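Local coordinates for protein xylulose kinase (Escherichia coli, PDB 2ITM) that phosphorylates D-xylulose with ATP to give D-xylulose 5-phosphate, working as a homodimer of the FGGY carbohydrate kinase family, at residues F127-L132 against T174-V179; R116-N121 against D183-M188. All coordinates share one frame; numbering follows the deposited sequence.

Contact 1: residues F127-L132 against T174-V179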
loop_
_atom_site.group_PDB
_atom_site.type_symbol
_atom_site.label_atom_id
_atom_site.label_comp_id
_atom_site.label_asym_id
_atom_site.label_seq_id
_atom_site.Cartn_x
_atom_site.Cartn_y
_atom_site.Cartn_z
ATOM N N PHE A 127 32.343 1.359 -2.183
ATOM C CA PHE A 127 33.632 1.651 -2.776
ATOM C C PHE A 127 34.785 1.189 -1.907
ATOM O O PHE A 127 34.642 1.016 -0.714
ATOM C CB PHE A 127 33.763 3.135 -3.081
ATOM C CG PHE A 127 32.758 3.651 -4.068
ATOM C CD1 PHE A 127 32.598 5.006 -4.263
ATOM C CD2 PHE A 127 31.979 2.789 -4.802
ATOM C CE1 PHE A 127 31.685 5.484 -5.155
ATOM C CE2 PHE A 127 31.069 3.257 -5.688
ATOM C CZ PHE A 127 30.915 4.605 -5.868
ATOM N N THR A 128 35.931 0.975 -2.522
ATOM C CA THR A 128 37.017 0.233 -1.909
ATOM C C THR A 128 37.667 1.010 -0.755
ATOM O O THR A 128 37.917 0.468 0.306
ATOM C CB THR A 128 38.057 -0.142 -2.971
ATOM O OG1 THR A 128 37.397 -0.550 -4.167
ATOM C CG2 THR A 128 38.813 -1.372 -2.553
ATOM N N ALA A 129 37.921 2.292 -0.985
ATOM C CA ALA A 129 38.690 3.109 -0.067
ATOM C C ALA A 129 38.178 3.152 1.376
ATOM O O ALA A 129 38.920 2.902 2.278
ATOM C CB ALA A 129 38.867 4.481 -0.616
ATOM N N PRO A 130 36.905 3.463 1.577
ATOM C CA PRO A 130 36.346 3.463 2.911
ATOM C C PRO A 130 36.402 2.100 3.589
ATOM O O PRO A 130 36.505 2.035 4.803
ATOM C CB PRO A 130 34.902 3.899 2.718
ATOM C CG PRO A 130 34.618 3.648 1.329
ATOM C CD PRO A 130 35.876 3.780 0.577
ATOM N N LYS A 131 36.327 1.037 2.826
ATOM C CA LYS A 131 36.444 -0.312 3.330
ATOM C C LYS A 131 37.755 -0.490 4.066
ATOM O O LYS A 131 37.821 -1.137 5.094
ATOM C CB LYS A 131 36.337 -1.340 2.230
ATOM C CG LYS A 131 34.931 -1.580 1.734
ATOM C CD LYS A 131 34.909 -2.495 0.530
ATOM C CE LYS A 131 33.635 -2.330 -0.250
ATOM N NZ LYS A 131 33.664 -3.061 -1.532
ATOM N N LEU A 132 38.803 0.106 3.529
ATOM C CA LEU A 132 40.114 -0.011 4.126
ATOM C C LEU A 132 40.341 0.807 5.381
ATOM O O LEU A 132 41.036 0.366 6.283
ATOM C CB LEU A 132 41.211 0.202 3.102
ATOM C CG LEU A 132 41.521 -1.197 2.554
ATOM C CD1 LEU A 132 41.038 -1.356 1.162
ATOM C CD2 LEU A 132 42.932 -1.648 2.759
ATOM N N THR A 174 37.795 2.299 -6.983
ATOM C CA THR A 174 38.410 2.174 -5.670
ATOM C C THR A 174 38.234 3.425 -4.826
ATOM O O THR A 174 38.170 3.350 -3.615
ATOM C CB THR A 174 39.919 1.837 -5.774
ATOM O OG1 THR A 174 40.628 2.891 -6.421
ATOM C CG2 THR A 174 40.153 0.630 -6.636
ATOM N N MET A 175 38.158 4.561 -5.507
ATOM C CA MET A 175 38.341 5.884 -4.935
ATOM C C MET A 175 39.765 6.235 -4.570
ATOM O O MET A 175 39.995 7.170 -3.826
ATOM C CB MET A 175 37.411 6.139 -3.750
ATOM C CG MET A 175 35.951 5.834 -3.982
ATOM S SD MET A 175 35.232 6.638 -5.408
ATOM C CE MET A 175 35.322 8.302 -4.872
ATOM N N TRP A 176 40.727 5.493 -5.088
ATOM C CA TRP A 176 42.117 5.880 -4.942
ATOM C C TRP A 176 42.648 6.434 -6.250
ATOM O O TRP A 176 43.738 6.982 -6.299
ATOM C CB TRP A 176 42.995 4.700 -4.485
ATOM C CG TRP A 176 42.688 4.141 -3.129
ATOM C CD1 TRP A 176 42.545 4.833 -1.972
ATOM C CD2 TRP A 176 42.482 2.766 -2.797
ATOM N NE1 TRP A 176 42.272 3.979 -0.935
ATOM C CE2 TRP A 176 42.234 2.697 -1.422
ATOM C CE3 TRP A 176 42.480 1.582 -3.532
ATOM C CZ2 TRP A 176 41.994 1.497 -0.764
ATOM C CZ3 TRP A 176 42.239 0.401 -2.878
ATOM C CH2 TRP A 176 41.999 0.366 -1.507
ATOM N N LEU A 177 41.873 6.267 -7.316
ATOM C CA LEU A 177 42.273 6.733 -8.636
ATOM C C LEU A 177 41.924 8.185 -8.936
ATOM O O LEU A 177 40.821 8.643 -8.693
ATOM C CB LEU A 177 41.740 5.827 -9.737
ATOM C CG LEU A 177 42.401 6.069 -11.103
ATOM C CD1 LEU A 177 43.725 5.352 -11.206
ATOM C CD2 LEU A 177 41.477 5.679 -12.225
ATOM N N ASP A 178 42.889 8.900 -9.484
ATOM C CA ASP A 178 42.613 10.163 -10.124
ATOM C C ASP A 178 42.060 9.954 -11.522
ATOM O O ASP A 178 42.795 9.659 -12.441
ATOM C CB ASP A 178 43.881 11.015 -10.182
ATOM C CG ASP A 178 43.600 12.423 -10.637
ATOM O OD1 ASP A 178 42.963 12.605 -11.684
ATOM O OD2 ASP A 178 43.984 13.414 -10.004
ATOM N N VAL A 179 40.757 10.121 -11.666
ATOM C CA VAL A 179 40.054 9.640 -12.838
ATOM C C VAL A 179 40.386 10.452 -14.085
ATOM O O VAL A 179 40.455 9.911 -15.175
ATOM C CB VAL A 179 38.545 9.597 -12.612
ATOM C CG1 VAL A 179 37.825 9.279 -13.890
ATOM C CG2 VAL A 179 38.201 8.595 -11.548
#
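Ala-129 N, in the opening turn of the helix that runs on to 138, donates a hydrogen bond of 2.8 Å to Thr-174 O, nearly head-on to the carbonyl (C=O...N angle 162°) but bent at the hydrogen (141°). A first-turn amide has no acceptor one turn back in its own helix, and here the chain coming off helix 168-172 supplies one. That chain turns sharply: Met-175 takes a positive phi, and Trp-176 N reaches back 2.9 Å to Thr-174 OG1, closing an ST turn. OG1 can do this because it stands between the backbone N and the carbonyl carbon (chi1 63°); it is also hydrogen-bonded to Ala-171 O. The contact lies in the N-terminal FGGY domain, against the sugar pocket: the Phe-127 ring meets that of the substrate-binding His-78, whose backbone O is hydrogen-bonded to Thr-128 OG1. From the end of this turn the Trp-176 indole lies against the helix. Ala-129 N sits over one face, offset toward the rim, and Ala-129 CB touches Trp-176 NE1 at 3.5 Å. Leu-132 CD1 meets the ring edge in its plane, 3.3 Å from Trp-176 CH2, while Thr-128 CG2 approaches the same CH2 at 3.8 Å. Met-175 CG, anti to the carbonyl carbon, lies 3.6 Å from Phe-127 CB, and SD comes to 3.3 Å from Phe-127 CD1, an oblique Met-aromatic contact with the sulfur 4.2 Å from the ring centroid.

Contact 2: residues R116-N121 against D183-M188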
loop_
_atom_site.group_PDB
_atom_site.type_symbol
_atom_site.label_atom_id
_atom_site.label_comp_id
_atom_site.label_asym_id
_atom_site.label_seq_id
_atom_site.Cartn_x
_atom_site.Cartn_y
_atom_site.Cartn_z
ATOM N N ARG A 116 35.822 14.559 -3.998
ATOM C CA ARG A 116 34.868 14.458 -5.089
ATOM C C ARG A 116 35.460 15.019 -6.375
ATOM O O ARG A 116 35.078 14.643 -7.432
ATOM C CB ARG A 116 33.504 15.089 -4.743
ATOM C CG ARG A 116 32.839 14.631 -3.405
ATOM C CD ARG A 116 31.375 15.066 -3.171
ATOM N NE ARG A 116 30.867 14.615 -1.883
ATOM C CZ ARG A 116 29.769 15.053 -1.269
ATOM N NH1 ARG A 116 29.006 15.982 -1.810
ATOM N NH2 ARG A 116 29.425 14.561 -0.099
ATOM N N VAL A 117 36.415 15.915 -6.256
ATOM C CA VAL A 117 37.065 16.497 -7.421
ATOM C C VAL A 117 38.054 15.520 -8.052
ATOM O O VAL A 117 38.155 15.432 -9.243
ATOM C CB VAL A 117 37.834 17.784 -7.086
ATOM C CG1 VAL A 117 38.929 17.968 -8.020
ATOM C CG2 VAL A 117 36.972 18.956 -7.170
ATOM N N ILE A 118 38.777 14.801 -7.214
ATOM C CA ILE A 118 39.756 13.841 -7.658
ATOM C C ILE A 118 39.106 12.569 -8.153
ATOM O O ILE A 118 39.490 12.085 -9.159
ATOM C CB ILE A 118 40.780 13.517 -6.537
ATOM C CG1 ILE A 118 41.488 14.761 -6.021
ATOM C CG2 ILE A 118 41.824 12.560 -6.983
ATOM C CD1 ILE A 118 42.211 14.511 -4.784
ATOM N N THR A 119 38.117 12.050 -7.459
ATOM C CA THR A 119 37.485 10.806 -7.874
ATOM C C THR A 119 36.385 10.979 -8.896
ATOM O O THR A 119 36.089 10.055 -9.633
ATOM C CB THR A 119 36.954 10.011 -6.698
ATOM O OG1 THR A 119 35.874 10.716 -6.095
ATOM C CG2 THR A 119 37.981 9.900 -5.609
ATOM N N GLY A 120 35.775 12.158 -8.932
ATOM C CA GLY A 120 34.620 12.393 -9.774
ATOM C C GLY A 120 33.377 11.751 -9.218
ATOM O O GLY A 120 32.378 11.627 -9.897
ATOM N N ASN A 121 33.451 11.340 -7.966
ATOM C CA ASN A 121 32.364 10.613 -7.348
ATOM C C ASN A 121 32.056 11.075 -5.943
ATOM O O ASN A 121 32.915 11.584 -5.246
ATOM C CB ASN A 121 32.640 9.118 -7.349
ATOM C CG ASN A 121 32.602 8.538 -8.718
ATOM O OD1 ASN A 121 33.630 8.271 -9.313
ATOM N ND2 ASN A 121 31.416 8.362 -9.238
ATOM N N ASP A 183 45.562 7.669 -13.263
ATOM C CA ASP A 183 46.667 7.268 -12.404
ATOM C C ASP A 183 46.253 7.415 -10.938
ATOM O O ASP A 183 45.371 8.188 -10.620
ATOM C CB ASP A 183 47.908 8.112 -12.719
ATOM C CG ASP A 183 49.122 7.700 -11.925
ATOM O OD1 ASP A 183 49.225 6.526 -11.537
ATOM O OD2 ASP A 183 50.027 8.493 -11.640
ATOM N N TRP A 184 46.898 6.659 -10.061
ATOM C CA TRP A 184 46.607 6.728 -8.644
ATOM C C TRP A 184 46.749 8.150 -8.099
ATOM O O TRP A 184 47.517 8.943 -8.619
ATOM C CB TRP A 184 47.473 5.752 -7.842
ATOM C CG TRP A 184 47.434 4.298 -8.277
ATOM C CD1 TRP A 184 48.440 3.605 -8.841
ATOM C CD2 TRP A 184 46.350 3.371 -8.136
ATOM N NE1 TRP A 184 48.062 2.312 -9.087
ATOM C CE2 TRP A 184 46.779 2.142 -8.660
ATOM C CE3 TRP A 184 45.058 3.456 -7.619
ATOM C CZ2 TRP A 184 45.970 1.025 -8.688
ATOM C CZ3 TRP A 184 44.263 2.341 -7.650
ATOM C CH2 TRP A 184 44.716 1.145 -8.178
ATOM N N SER A 185 45.977 8.445 -7.061
ATOM C CA SER A 185 46.018 9.722 -6.367
ATOM C C SER A 185 46.706 9.609 -5.019
ATOM O O SER A 185 46.180 9.005 -4.096
ATOM C CB SER A 185 44.609 10.262 -6.166
ATOM O OG SER A 185 44.552 11.215 -5.122
ATOM N N ASP A 186 47.883 10.209 -4.920
ATOM C CA ASP A 186 48.686 10.129 -3.718
ATOM C C ASP A 186 47.904 10.652 -2.522
ATOM O O ASP A 186 47.980 10.109 -1.428
ATOM C CB ASP A 186 49.993 10.902 -3.899
ATOM C CG ASP A 186 51.015 10.152 -4.741
ATOM O OD1 ASP A 186 50.837 8.950 -4.975
ATOM O OD2 ASP A 186 52.035 10.690 -5.202
ATOM N N VAL A 187 47.136 11.699 -2.759
ATOM C CA VAL A 187 46.281 12.293 -1.748
ATOM C C VAL A 187 45.280 11.292 -1.187
ATOM O O VAL A 187 45.129 11.152 -0.003
ATOM C CB VAL A 187 45.492 13.493 -2.318
ATOM C CG1 VAL A 187 44.583 14.063 -1.301
ATOM C CG2 VAL A 187 46.461 14.532 -2.826
ATOM N N MET A 188 44.598 10.589 -2.074
ATOM C CA MET A 188 43.563 9.676 -1.664
ATOM C C MET A 188 44.147 8.480 -0.905
ATOM O O MET A 188 43.547 7.987 0.035
ATOM C CB MET A 188 42.727 9.240 -2.866
ATOM C CG MET A 188 41.812 10.318 -3.419
ATOM S SD MET A 188 40.720 11.076 -2.215
ATOM C CE MET A 188 39.762 9.666 -1.742
#
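Ile-118 pushes its CG2 branch against Ser-185, 3.6 Å from OG and 3.7 Å from CB, and carries the largest share of this small interface. CG2 reaches there by standing anti to its own backbone N. The same methyl lies 4.2 Å from Met-188 CG, while the other branch sends CD1 to 4.2 Å from Val-187 CB. One residue on, Thr-119 CG2 adds a looser touch on Met-188 CE at 4.3 Å. No hydrogen bond crosses between the segments; what joins them is apolar packing, with the hydroxyl of Ser-185 engaged on its own side. Ser-185 is the N-cap of helix 186-190: OG, anti to the backbone N (chi1 159°), accepts from Met-188 N at 3.1 Å along a fairly straight bond (160°). Ile-118 thus packs directly on a capping group, at the point where the strand 183-184 gives way to the helix in the N-terminal FGGY domain. On the other side, the helix 115-119 is ending. Gly-120 N still bonds back to Arg-116 O at 3.0 Å, and Gly-120 itself then leaves helical geometry with a positive phi of 75°. Farther out, Asp-183 OD1 forms a salt bridge with Arg-196, and Arg-116 pairs with Glu-109 on the preceding helix. Val-187 also touches Val-112, in the loop between those two helices.

How the contacts relate
The centres of contacts 1 and 2 lie about 8 Å apart, and in sequence contact 1 is nested inside the loop that contact 2 closes. Each contact supplies one strand of a two-stranded antiparallel hairpin, 177-178 with 183-184: Trp-176 O and Ser-185 N, 2.8 Å apart, are probably hydrogen-bonded, as are Asp-178 N and Asp-183 O, at 2.8 Å. Helices 115-119 and 128-138 both meet residues flanking the hairpin's open end, the first on 185-188 and the second on 174-176. Contact 1 is nearer the sugar: the Phe-127 side chain is about 5 Å from bound D-xylulose and 11 Å from Asp-233, the inferred proton acceptor, whereas that of Thr-119 in contact 2 is about 12 Å from the sugar.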